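Local coordinates for putative uncharacterized protein (Toxoplasma gondii, PDB 4FBD) that is of unknown function, a conserved hypothetical protein assigned to the DUF3228 family of uncharacterised proteins, at residues L36-D41 against K69-V74; E158-E163 against A180-A185. All blocks are in the same frame, centred on the assembly; numbering follows the deposited sequence.

Contact 1 (L36-D41 against K69-V74)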
# COMPACT_ATOMS: atom_id res chain seq x y z
N LEU A 36 36.62 16.23 -11.34
CA LEU A 36 35.71 17.05 -12.14
C LEU A 36 36.36 17.25 -13.51
O LEU A 36 37.58 17.27 -13.62
CB LEU A 36 35.42 18.40 -11.49
CG LEU A 36 34.53 18.43 -10.24
CD1 LEU A 36 34.41 19.84 -9.71
CD2 LEU A 36 33.15 17.87 -10.52
N PRO A 37 35.57 17.44 -14.55
CA PRO A 37 34.12 17.50 -14.59
C PRO A 37 33.43 16.15 -14.42
O PRO A 37 34.07 15.10 -14.44
CB PRO A 37 33.84 18.01 -15.99
CG PRO A 37 34.97 17.44 -16.80
CD PRO A 37 36.15 17.43 -15.91
N LEU A 38 32.12 16.21 -14.25
CA LEU A 38 31.30 15.03 -14.16
C LEU A 38 31.07 14.48 -15.54
O LEU A 38 31.03 15.24 -16.53
CB LEU A 38 29.93 15.38 -13.59
CG LEU A 38 29.86 15.96 -12.20
CD1 LEU A 38 28.44 16.37 -11.95
CD2 LEU A 38 30.36 15.01 -11.14
N GLY A 39 30.90 13.18 -15.63
CA GLY A 39 30.61 12.53 -16.90
C GLY A 39 29.15 12.16 -16.96
O GLY A 39 28.36 12.50 -16.08
N LEU A 40 28.78 11.45 -18.00
CA LEU A 40 27.42 11.01 -18.17
C LEU A 40 27.42 9.69 -18.90
O LEU A 40 27.63 9.67 -20.10
CB LEU A 40 26.63 12.05 -18.96
CG LEU A 40 25.17 11.69 -19.30
CD1 LEU A 40 24.34 11.55 -18.06
CD2 LEU A 40 24.56 12.76 -20.19
N ASP A 41 27.19 8.60 -18.19
CA ASP A 41 27.13 7.28 -18.81
C ASP A 41 25.84 7.17 -19.63
O ASP A 41 24.75 6.96 -19.06
CB ASP A 41 27.17 6.17 -17.75
CG ASP A 41 26.97 4.78 -18.36
OD1 ASP A 41 27.47 4.55 -19.49
OD2 ASP A 41 26.30 3.94 -17.69
N LYS A 69 26.39 22.08 -19.60
CA LYS A 69 25.66 23.01 -18.74
C LYS A 69 25.67 22.55 -17.28
O LYS A 69 25.71 23.38 -16.37
CB LYS A 69 24.25 23.25 -19.26
CG LYS A 69 24.24 23.97 -20.59
CD LYS A 69 22.86 24.42 -20.99
CE LYS A 69 22.88 25.17 -22.32
NZ LYS A 69 21.50 25.59 -22.69
N VAL A 70 25.65 21.24 -17.06
CA VAL A 70 25.73 20.70 -15.70
C VAL A 70 27.06 21.12 -15.10
O VAL A 70 27.11 21.69 -14.00
CB VAL A 70 25.66 19.18 -15.67
CG1 VAL A 70 26.19 18.65 -14.33
CG2 VAL A 70 24.25 18.71 -15.93
N ASN A 71 28.14 20.84 -15.81
CA ASN A 71 29.47 21.22 -15.34
C ASN A 71 29.65 22.73 -15.14
O ASN A 71 30.28 23.17 -14.18
CB ASN A 71 30.53 20.61 -16.26
CG ASN A 71 30.71 19.13 -16.00
OD1 ASN A 71 30.94 18.73 -14.85
ND2 ASN A 71 30.60 18.32 -17.03
N GLU A 72 29.06 23.52 -16.04
CA GLU A 72 29.10 24.97 -15.91
C GLU A 72 28.32 25.41 -14.67
O GLU A 72 28.79 26.25 -13.90
CB GLU A 72 28.48 25.64 -17.12
CG GLU A 72 28.59 27.15 -17.11
CD GLU A 72 28.04 27.79 -18.38
OE1 GLU A 72 28.80 28.53 -19.05
OE2 GLU A 72 26.87 27.52 -18.73
N LEU A 73 27.12 24.86 -14.50
CA LEU A 73 26.33 25.21 -13.33
C LEU A 73 27.05 24.85 -12.04
O LEU A 73 26.95 25.58 -11.05
CB LEU A 73 24.95 24.56 -13.38
CG LEU A 73 24.01 25.20 -14.40
CD1 LEU A 73 22.72 24.41 -14.61
CD2 LEU A 73 23.69 26.65 -14.00
N VAL A 74 27.80 23.75 -12.05
CA VAL A 74 28.51 23.28 -10.87
C VAL A 74 29.68 24.16 -10.49
O VAL A 74 29.77 24.61 -9.34
CB VAL A 74 28.99 21.83 -11.06
CG1 VAL A 74 29.99 21.46 -9.98
CG2 VAL A 74 27.79 20.89 -11.05
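Asn71, on the helix 63-76, turns its carboxamide toward the backbone of Leu38 and meets both polar atoms of that residue at once. Leu38 N donates to Asn71 OD1 at 2.8 Å with an N-H...O angle of 155°, and Asn71 ND2 returns a bond to Leu38 O at 3.1 Å that is almost straight, at 176°. The two bonds differ in geometry. In the second, ND2 lies in the carbonyl plane of Leu38 on a lone pair, and Leu38 O lies in the plane of the amide; in the first, the donor is tilted somewhat from the carbonyl plane of Asn71. A chi1 of -76° sets CG of Asn71 opposite its carbonyl carbon and swings the amide to the Leu38 backbone. Pro37, preceded by a cis peptide bond, brings its CB over the amide, 3.2 Å from Asn71 OD1 and 3.4 Å from Asn71 ND2. Next to this polar pairing, Leu38 CD1 rests on Val70 CG1 at 4.0 Å, the two side chains crossing at about a right angle. Leu38 also touches Trp181 and Leu154, and Val70 touches Leu152, so this apolar edge runs into the packing between the helix and the sheet. The backbone carbonyl of Asn71 has a partner of its own, the hydroxyl of Thr75. One carboxamide therefore pairs with the N-H and the C=O of a single residue, much as the backbone of an antiparallel strand would, and this two-bond pairing fixes the rotation of the Asn71 carboxamide and ties the backbone at Leu38 to the helix.

Contact 2 (E158-E163 against A180-A185)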
# COMPACT_ATOMS: atom_id res chain seq x y z
N GLU A 158 34.43 3.26 -11.08
CA GLU A 158 34.58 1.85 -10.73
C GLU A 158 33.25 1.11 -10.85
O GLU A 158 33.14 0.17 -11.63
CB GLU A 158 35.15 1.74 -9.31
CG GLU A 158 36.60 2.29 -9.17
CD GLU A 158 36.75 3.78 -9.58
OE1 GLU A 158 35.92 4.63 -9.18
OE2 GLU A 158 37.72 4.08 -10.31
N GLN A 159 32.24 1.57 -10.11
CA GLN A 159 30.93 0.94 -10.18
C GLN A 159 30.33 0.90 -11.58
O GLN A 159 29.66 -0.08 -11.93
CB GLN A 159 29.96 1.59 -9.19
CG GLN A 159 30.12 1.09 -7.76
CD GLN A 159 29.58 -0.32 -7.53
OE1 GLN A 159 29.01 -0.94 -8.43
NE2 GLN A 159 29.75 -0.82 -6.31
N ILE A 160 30.54 1.94 -12.37
CA ILE A 160 30.03 1.94 -13.75
C ILE A 160 30.71 0.83 -14.58
O ILE A 160 30.03 0.11 -15.32
CB ILE A 160 30.24 3.29 -14.45
CG1 ILE A 160 29.31 4.34 -13.83
CG2 ILE A 160 29.92 3.17 -15.93
CD1 ILE A 160 29.45 5.70 -14.46
N ALA A 161 32.02 0.68 -14.44
CA ALA A 161 32.73 -0.37 -15.16
C ALA A 161 32.17 -1.74 -14.76
O ALA A 161 31.80 -2.55 -15.60
CB ALA A 161 34.22 -0.30 -14.87
N LYS A 162 32.08 -1.95 -13.45
CA LYS A 162 31.60 -3.20 -12.85
C LYS A 162 30.21 -3.64 -13.34
O LYS A 162 30.04 -4.79 -13.77
CB LYS A 162 31.57 -2.98 -11.34
CG LYS A 162 31.46 -4.21 -10.48
CD LYS A 162 31.73 -3.82 -9.02
CE LYS A 162 33.10 -3.11 -8.85
NZ LYS A 162 33.39 -2.70 -7.45
N GLU A 163 29.23 -2.74 -13.27
CA GLU A 163 27.86 -3.06 -13.73
C GLU A 163 27.78 -3.21 -15.25
O GLU A 163 27.03 -4.07 -15.74
CB GLU A 163 26.84 -2.02 -13.23
CG GLU A 163 26.65 -2.02 -11.70
CD GLU A 163 25.47 -1.18 -11.19
OE1 GLU A 163 24.62 -0.72 -12.00
OE2 GLU A 163 25.37 -0.99 -9.96
N ALA A 180 35.66 10.65 -12.78
CA ALA A 180 35.57 9.94 -11.51
C ALA A 180 34.11 9.64 -11.17
O ALA A 180 33.78 8.56 -10.69
CB ALA A 180 36.24 10.73 -10.40
N TRP A 181 33.24 10.59 -11.48
CA TRP A 181 31.82 10.45 -11.22
C TRP A 181 31.06 10.63 -12.49
O TRP A 181 31.34 11.55 -13.23
CB TRP A 181 31.35 11.52 -10.24
CG TRP A 181 31.97 11.34 -8.92
CD1 TRP A 181 33.07 11.97 -8.44
CD2 TRP A 181 31.56 10.41 -7.92
NE1 TRP A 181 33.36 11.51 -7.18
CE2 TRP A 181 32.45 10.55 -6.84
CE3 TRP A 181 30.52 9.48 -7.83
CZ2 TRP A 181 32.34 9.79 -5.68
CZ3 TRP A 181 30.40 8.73 -6.66
CH2 TRP A 181 31.30 8.89 -5.60
N SER A 182 30.07 9.78 -12.73
CA SER A 182 29.24 9.95 -13.91
C SER A 182 27.77 9.89 -13.56
O SER A 182 27.35 9.10 -12.73
CB SER A 182 29.57 8.93 -15.01
OG SER A 182 30.81 9.25 -15.62
N ILE A 183 27.00 10.72 -14.24
CA ILE A 183 25.56 10.77 -14.05
C ILE A 183 24.94 9.49 -14.66
O ILE A 183 25.14 9.21 -15.85
CB ILE A 183 24.99 12.01 -14.76
CG1 ILE A 183 25.57 13.28 -14.11
CG2 ILE A 183 23.44 11.97 -14.77
CD1 ILE A 183 25.34 14.52 -14.91
N ILE A 184 24.23 8.73 -13.84
CA ILE A 184 23.56 7.51 -14.28
C ILE A 184 22.01 7.65 -14.22
O ILE A 184 21.28 6.89 -14.84
CB ILE A 184 24.06 6.26 -13.51
CG1 ILE A 184 23.85 6.39 -12.01
CG2 ILE A 184 25.53 5.98 -13.79
CD1 ILE A 184 22.45 6.15 -11.55
N ALA A 185 21.54 8.66 -13.48
CA ALA A 185 20.12 8.94 -13.38
C ALA A 185 19.90 10.42 -13.18
O ALA A 185 20.73 11.10 -12.60
CB ALA A 185 19.49 8.15 -12.21
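A helix laid against a beta-sheet is the element here: the helix 157-166 packs on the strand 181-189 by way of one isoleucine, and the strand carries a classic beta bulge, with Ile184 and Ala185 set opposite the single residue Ile153 of the strand 149-156. Ile160 is the residue that bridges the gap, its CA standing 8.1 Å from the CA of Ser182. Its CG1 lies beside the backbone N and the chain is fully extended beyond it (chi2 180°), which carries CD1 out to the strand. There the methyl end abuts the side chain of Ser182, with Ile160 CD1 3.3 Å from Ser182 CB, a close approach, and 4.0 Å from Ser182 OG. Farther along the strand the same side chain runs alongside Ile184 in the opposite direction. Ile184 CG2 is the branch that touches, at 4.0 Å from Ile160 CD1 and 4.1 Å from Ile160 CG1. A chi1 of 58° tucks CG1 of Ile184 between its N and carbonyl carbon and leaves CG2 as the methyl turned to Ile160. Ser182 and Ile184 alternate with Ile183, whose CB points away from the helix, so the two touching residues belong to one face of the strand. The total area buried, 126 Å², is small, and the evidence is of van der Waals packing alone. On the sheet side, Ser182 and Ile184 bond through their backbones to Tyr155 and Ile153 of the strand 149-156; on the helix side, Ala161 packs against Val172 and Ile174 of the loops.

In the fold
From the N terminus, the chain enters contact 1 at 36-41, runs through the edge strand 39-40 and returns at the helix 63-76, closing a loop of 27 residues, part of it unmodelled. Contact 2 follows in series: 158-163 lies on the helix directly after the strand 149-156, and 180-185 comes back after 16 residues. The loops neither nest nor cross. The centres of the two contacts lie about 14 Å apart and they meet in the sheet, where strands 39-40 and 181-189 run side by side in parallel; Gly39 O to Ile183 N and Gly39 N to Trp181 O, each 2.9 Å, are probable hydrogen bonds. Together the contacts tie two helices to adjoining strands of one mixed sheet.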